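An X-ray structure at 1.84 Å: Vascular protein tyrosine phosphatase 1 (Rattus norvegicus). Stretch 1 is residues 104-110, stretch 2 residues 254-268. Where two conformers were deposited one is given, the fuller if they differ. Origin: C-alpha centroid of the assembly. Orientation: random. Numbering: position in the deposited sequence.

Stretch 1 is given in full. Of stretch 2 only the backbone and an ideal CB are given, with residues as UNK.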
# COMPACT_ATOMS: atom_id res chain seq x y z
N TYR A 104 8.82 3.87 2.39
CA TYR A 104 8.96 3.69 0.96
C TYR A 104 9.03 2.21 0.71
O TYR A 104 9.78 1.50 1.37
CB TYR A 104 10.24 4.33 0.47
CG TYR A 104 10.27 5.80 0.69
CD1 TYR A 104 9.57 6.67 -0.14
CD2 TYR A 104 11.01 6.34 1.73
CE1 TYR A 104 9.60 8.04 0.08
CE2 TYR A 104 11.06 7.69 1.95
CZ TYR A 104 10.36 8.54 1.12
OH TYR A 104 10.41 9.89 1.36
N MET A 105 8.24 1.74 -0.24
CA MET A 105 8.27 0.33 -0.60
C MET A 105 8.68 0.27 -2.05
O MET A 105 8.13 0.98 -2.90
CB MET A 105 6.89 -0.29 -0.42
CG MET A 105 6.20 0.16 0.85
SD MET A 105 7.03 -0.43 2.34
CE MET A 105 7.17 -2.14 1.83
N PRO A 106 9.66 -0.58 -2.35
CA PRO A 106 10.02 -0.70 -3.76
C PRO A 106 8.85 -1.24 -4.57
O PRO A 106 8.02 -2.05 -4.11
CB PRO A 106 11.18 -1.70 -3.74
CG PRO A 106 11.74 -1.58 -2.33
CD PRO A 106 10.52 -1.41 -1.49
N GLY A 107 8.81 -0.76 -5.80
CA GLY A 107 7.94 -1.37 -6.77
C GLY A 107 8.84 -2.09 -7.75
O GLY A 107 10.04 -2.28 -7.53
N TYR A 108 8.24 -2.49 -8.85
CA TYR A 108 9.01 -3.16 -9.88
C TYR A 108 10.13 -2.27 -10.41
O TYR A 108 11.23 -2.73 -10.67
CB TYR A 108 8.07 -3.56 -11.01
CG TYR A 108 8.78 -4.35 -12.07
CD1 TYR A 108 9.05 -5.69 -11.88
CD2 TYR A 108 9.17 -3.76 -13.26
CE1 TYR A 108 9.70 -6.43 -12.84
CE2 TYR A 108 9.81 -4.50 -14.26
CZ TYR A 108 10.07 -5.83 -14.03
OH TYR A 108 10.70 -6.58 -14.98
N HIS A 109 9.85 -0.97 -10.54
CA HIS A 109 10.76 -0.05 -11.20
C HIS A 109 11.76 0.68 -10.31
O HIS A 109 12.89 0.95 -10.72
CB HIS A 109 9.98 0.94 -12.05
CG HIS A 109 9.21 0.27 -13.15
ND1 HIS A 109 7.88 -0.05 -13.03
CD2 HIS A 109 9.62 -0.19 -14.35
CE1 HIS A 109 7.48 -0.65 -14.14
NE2 HIS A 109 8.52 -0.75 -14.95
N SER A 110 11.36 1.00 -9.09
CA SER A 110 12.27 1.75 -8.25
C SER A 110 11.97 1.56 -6.78
O SER A 110 10.89 1.11 -6.41
CB SER A 110 12.20 3.24 -8.57
OG SER A 110 11.24 3.84 -7.71
N UNK A 254 -1.61 -5.49 -2.22
CA UNK A 254 -1.78 -4.69 -3.41
C UNK A 254 -0.43 -4.39 -4.05
O UNK A 254 -0.25 -4.52 -5.27
CB UNK A 254 -2.52 -3.39 -3.08
N UNK A 255 0.53 -3.97 -3.24
CA UNK A 255 1.83 -3.62 -3.80
C UNK A 255 2.46 -4.84 -4.45
O UNK A 255 3.01 -4.77 -5.56
CB UNK A 255 2.75 -3.05 -2.72
N UNK A 256 2.36 -5.97 -3.77
CA UNK A 256 2.94 -7.20 -4.31
C UNK A 256 2.27 -7.56 -5.62
O UNK A 256 2.93 -7.96 -6.57
CB UNK A 256 2.81 -8.35 -3.31
N UNK A 257 0.95 -7.43 -5.69
CA UNK A 257 0.25 -7.78 -6.91
C UNK A 257 0.75 -6.90 -8.05
O UNK A 257 0.97 -7.34 -9.17
CB UNK A 257 -1.26 -7.64 -6.73
N UNK A 258 0.93 -5.63 -7.75
CA UNK A 258 1.36 -4.70 -8.79
C UNK A 258 2.73 -5.13 -9.30
O UNK A 258 2.99 -5.16 -10.52
CB UNK A 258 1.40 -3.26 -8.26
N UNK A 259 3.60 -5.46 -8.37
CA UNK A 259 4.94 -5.87 -8.72
C UNK A 259 4.95 -7.18 -9.49
O UNK A 259 5.70 -7.32 -10.46
CB UNK A 259 5.80 -6.00 -7.46
N UNK A 260 4.13 -8.13 -9.05
CA UNK A 260 4.04 -9.42 -9.72
C UNK A 260 3.56 -9.26 -11.14
O UNK A 260 4.04 -9.94 -12.04
CB UNK A 260 3.11 -10.36 -8.96
N UNK A 261 2.61 -8.36 -11.36
CA UNK A 261 2.09 -8.19 -12.71
C UNK A 261 3.19 -7.68 -13.63
O UNK A 261 3.37 -8.18 -14.74
CB UNK A 261 0.90 -7.23 -12.72
N UNK A 262 3.96 -6.70 -13.16
CA UNK A 262 5.07 -6.23 -13.98
C UNK A 262 6.04 -7.35 -14.29
O UNK A 262 6.50 -7.50 -15.42
CB UNK A 262 5.80 -5.08 -13.28
N UNK A 263 6.36 -8.13 -13.26
CA UNK A 263 7.28 -9.26 -13.35
C UNK A 263 6.80 -10.22 -14.43
O UNK A 263 7.54 -10.66 -15.30
CB UNK A 263 7.40 -9.98 -12.00
N UNK A 264 5.52 -10.58 -14.33
CA UNK A 264 4.90 -11.49 -15.29
C UNK A 264 4.98 -10.89 -16.69
O UNK A 264 5.40 -11.55 -17.64
CB UNK A 264 3.45 -11.78 -14.91
N UNK A 265 4.58 -9.64 -16.81
CA UNK A 265 4.53 -8.97 -18.10
C UNK A 265 5.92 -8.81 -18.71
O UNK A 265 6.12 -9.04 -19.89
CB UNK A 265 3.86 -7.60 -17.95
N UNK A 266 6.89 -8.45 -17.87
CA UNK A 266 8.21 -8.11 -18.36
C UNK A 266 9.20 -9.26 -18.40
O UNK A 266 10.16 -9.21 -19.17
CB UNK A 266 8.79 -6.99 -17.49
N UNK A 267 8.98 -10.27 -17.57
CA UNK A 267 9.99 -11.32 -17.43
C UNK A 267 9.42 -12.71 -17.52
O UNK A 267 10.16 -13.67 -17.54
CB UNK A 267 10.72 -11.17 -16.10
N UNK A 268 8.09 -12.82 -17.56
CA UNK A 268 7.45 -14.12 -17.61
C UNK A 268 7.83 -15.00 -16.45
O UNK A 268 7.88 -16.21 -16.57
CB UNK A 268 7.80 -14.83 -18.92

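Phi/psi values near -62/-43 through 265 and i to i+4 hydrogen bonds make most of this stretch a helix, so proline would be costly within it; stretch 1 crosses near position 259, where the CA atoms of Tyr108 and Arg259 lie 5.0 Å apart.

At 254 the ideal CB has nothing of stretch 1 near it, so stretch 1 sets no preference; the residue is Phe254. Position 255 points toward stretch 1, its CB 5.5 Å from Met105 CB. That gap beside an apolar chain suits Leu, Ile, Met or Val. It is Ile255, whose CD1 lies 3.9 Å from Met105 CG.

Positions 256 and 257 gain no contact, and are Ala256 and Ile257. Position 258 points sideways, its CB out of contact with stretch 1, while the Tyr108 amide is a donor that a polar chain could reach through solvent. Asp258 does so: water 1 accepts from Tyr108 N (2.7 Å) and donates to Asp258 OD2 (2.7 Å).

At 259 the CB points sideways, 4.5 Å from Tyr108 N, and the Pro106 carbonyl lies farther along. A long chain, Lys, Arg, Gln or Met, could run past the Gly107 backbone. Arg259 takes this path: its CD packs 3.7 Å from Gly107 CA, Gly107 C lies over one guanidinium face, and Arg259 NH1 comes 2.8 Å from Pro106 O.

Positions 260 and 261 point away and hold Leu260 and Ile261.

At 262 the CB points toward stretch 1, only 3.3 Å from Tyr108 CG, so glycine would forfeit a contact; beyond it, His109 CE1 is 4.8 Å away. An aromatic or a flat, extended chain fits. In Tyr262, CB sits over the Tyr108 face, 3.6 Å from the ring centroid and 25° off its normal. The two tyrosine rings, 20° from parallel, are slid apart and barely overlap, whereas the His109 edge meets the Tyr262 face at 84°, centroids 4.5 Å apart.

Position 263 points sideways, its CB 4.3 Å from Tyr108 CE1; many chains would do. Gln263 brings its CG 4.3 Å from Tyr108 CE1.

Positions 264, pointing away, and 265, sideways, find no partner; they are Ile264 and Glu265.

At 266 the CB points toward stretch 1 and is already 3.2 Å from Tyr108 OH, so the chain beyond it must turn aside; with polar His109 NE2 in the neighbourhood, Asn, Asp, Ser or Gln would suit. Asn266 ND2 lies 3.2 Å from Tyr108 CE2 and donates to water 2 (3.0 Å), which also bonds His109 NE2 (2.9 Å).

At 267 the ideal CB is 4.7 Å from Tyr108 OH, inviting an acceptor such as Glu or Gln. Glu267 OE1 accepts from Tyr108 OH at 2.5 Å.

Position 268 has positive phi (58/32), suiting Gly, Asn or Asp; it is Asn268, beyond stretch 1.

Stretch 2, residues 254-268: FIAIDRLIYQIENEN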
# COMPACT_ATOMS: atom_id res chain seq x y z
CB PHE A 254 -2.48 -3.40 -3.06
CG PHE A 254 -2.59 -2.47 -4.23
CD1 PHE A 254 -3.64 -2.58 -5.11
CD2 PHE A 254 -1.61 -1.53 -4.46
CE1 PHE A 254 -3.74 -1.75 -6.19
CE2 PHE A 254 -1.70 -0.68 -5.55
CZ PHE A 254 -2.78 -0.80 -6.42
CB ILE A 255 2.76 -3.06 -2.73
CG1 ILE A 255 2.27 -1.67 -2.30
CG2 ILE A 255 4.20 -3.00 -3.27
CD1 ILE A 255 3.08 -1.08 -1.18
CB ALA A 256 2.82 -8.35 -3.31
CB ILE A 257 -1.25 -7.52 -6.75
CG1 ILE A 257 -1.88 -8.58 -5.86
CG2 ILE A 257 -1.93 -7.48 -8.12
CD1 ILE A 257 -3.31 -8.23 -5.46
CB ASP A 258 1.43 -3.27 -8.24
CG ASP A 258 1.91 -2.28 -9.28
OD1 ASP A 258 1.22 -2.09 -10.30
OD2 ASP A 258 2.98 -1.68 -9.07
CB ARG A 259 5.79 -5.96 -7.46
CG ARG A 259 6.01 -4.59 -6.84
CD ARG A 259 6.79 -4.70 -5.55
NE ARG A 259 8.10 -5.31 -5.75
CZ ARG A 259 9.06 -5.33 -4.84
NH1 ARG A 259 8.87 -4.73 -3.67
NH2 ARG A 259 10.21 -5.93 -5.10
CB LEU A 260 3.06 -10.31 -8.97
CG LEU A 260 3.69 -10.88 -7.72
CD1 LEU A 260 2.60 -11.38 -6.80
CD2 LEU A 260 4.66 -12.00 -8.12
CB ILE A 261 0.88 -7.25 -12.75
CG1 ILE A 261 -0.32 -7.93 -12.04
CG2 ILE A 261 0.54 -6.86 -14.18
CD1 ILE A 261 -1.50 -6.98 -11.78
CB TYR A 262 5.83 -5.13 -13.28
CG TYR A 262 5.21 -3.77 -13.43
CD1 TYR A 262 5.08 -3.17 -14.67
CD2 TYR A 262 4.78 -3.06 -12.31
CE1 TYR A 262 4.53 -1.91 -14.81
CE2 TYR A 262 4.24 -1.80 -12.43
CZ TYR A 262 4.11 -1.23 -13.68
OH TYR A 262 3.58 0.04 -13.79
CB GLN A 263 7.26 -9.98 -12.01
CG GLN A 263 8.59 -10.29 -11.38
CD GLN A 263 8.45 -10.68 -9.91
OE1 GLN A 263 7.55 -11.45 -9.55
NE2 GLN A 263 9.32 -10.15 -9.07
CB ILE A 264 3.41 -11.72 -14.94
CG1 ILE A 264 3.28 -12.68 -13.76
CG2 ILE A 264 2.65 -12.27 -16.16
CD1 ILE A 264 1.87 -12.68 -13.16
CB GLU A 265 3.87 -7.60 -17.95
CG GLU A 265 2.38 -7.72 -17.75
CD GLU A 265 1.69 -6.40 -17.50
OE1 GLU A 265 2.38 -5.38 -17.28
OE2 GLU A 265 0.45 -6.39 -17.52
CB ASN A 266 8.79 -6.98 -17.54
CG ASN A 266 8.03 -5.69 -17.76
OD1 ASN A 266 7.69 -5.34 -18.89
ND2 ASN A 266 7.76 -4.97 -16.68
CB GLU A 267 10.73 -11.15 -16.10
CG GLU A 267 11.21 -9.73 -15.85
CD GLU A 267 11.87 -9.60 -14.50
OE1 GLU A 267 11.58 -8.62 -13.78
OE2 GLU A 267 12.66 -10.48 -14.15
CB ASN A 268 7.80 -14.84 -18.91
CG ASN A 268 7.35 -14.07 -20.10
OD1 ASN A 268 6.17 -13.77 -20.24
ND2 ASN A 268 8.29 -13.70 -20.95
O HOH W 1 5.63 -1.96 -9.09
O HOH W 2 7.39 -2.06 -17.27
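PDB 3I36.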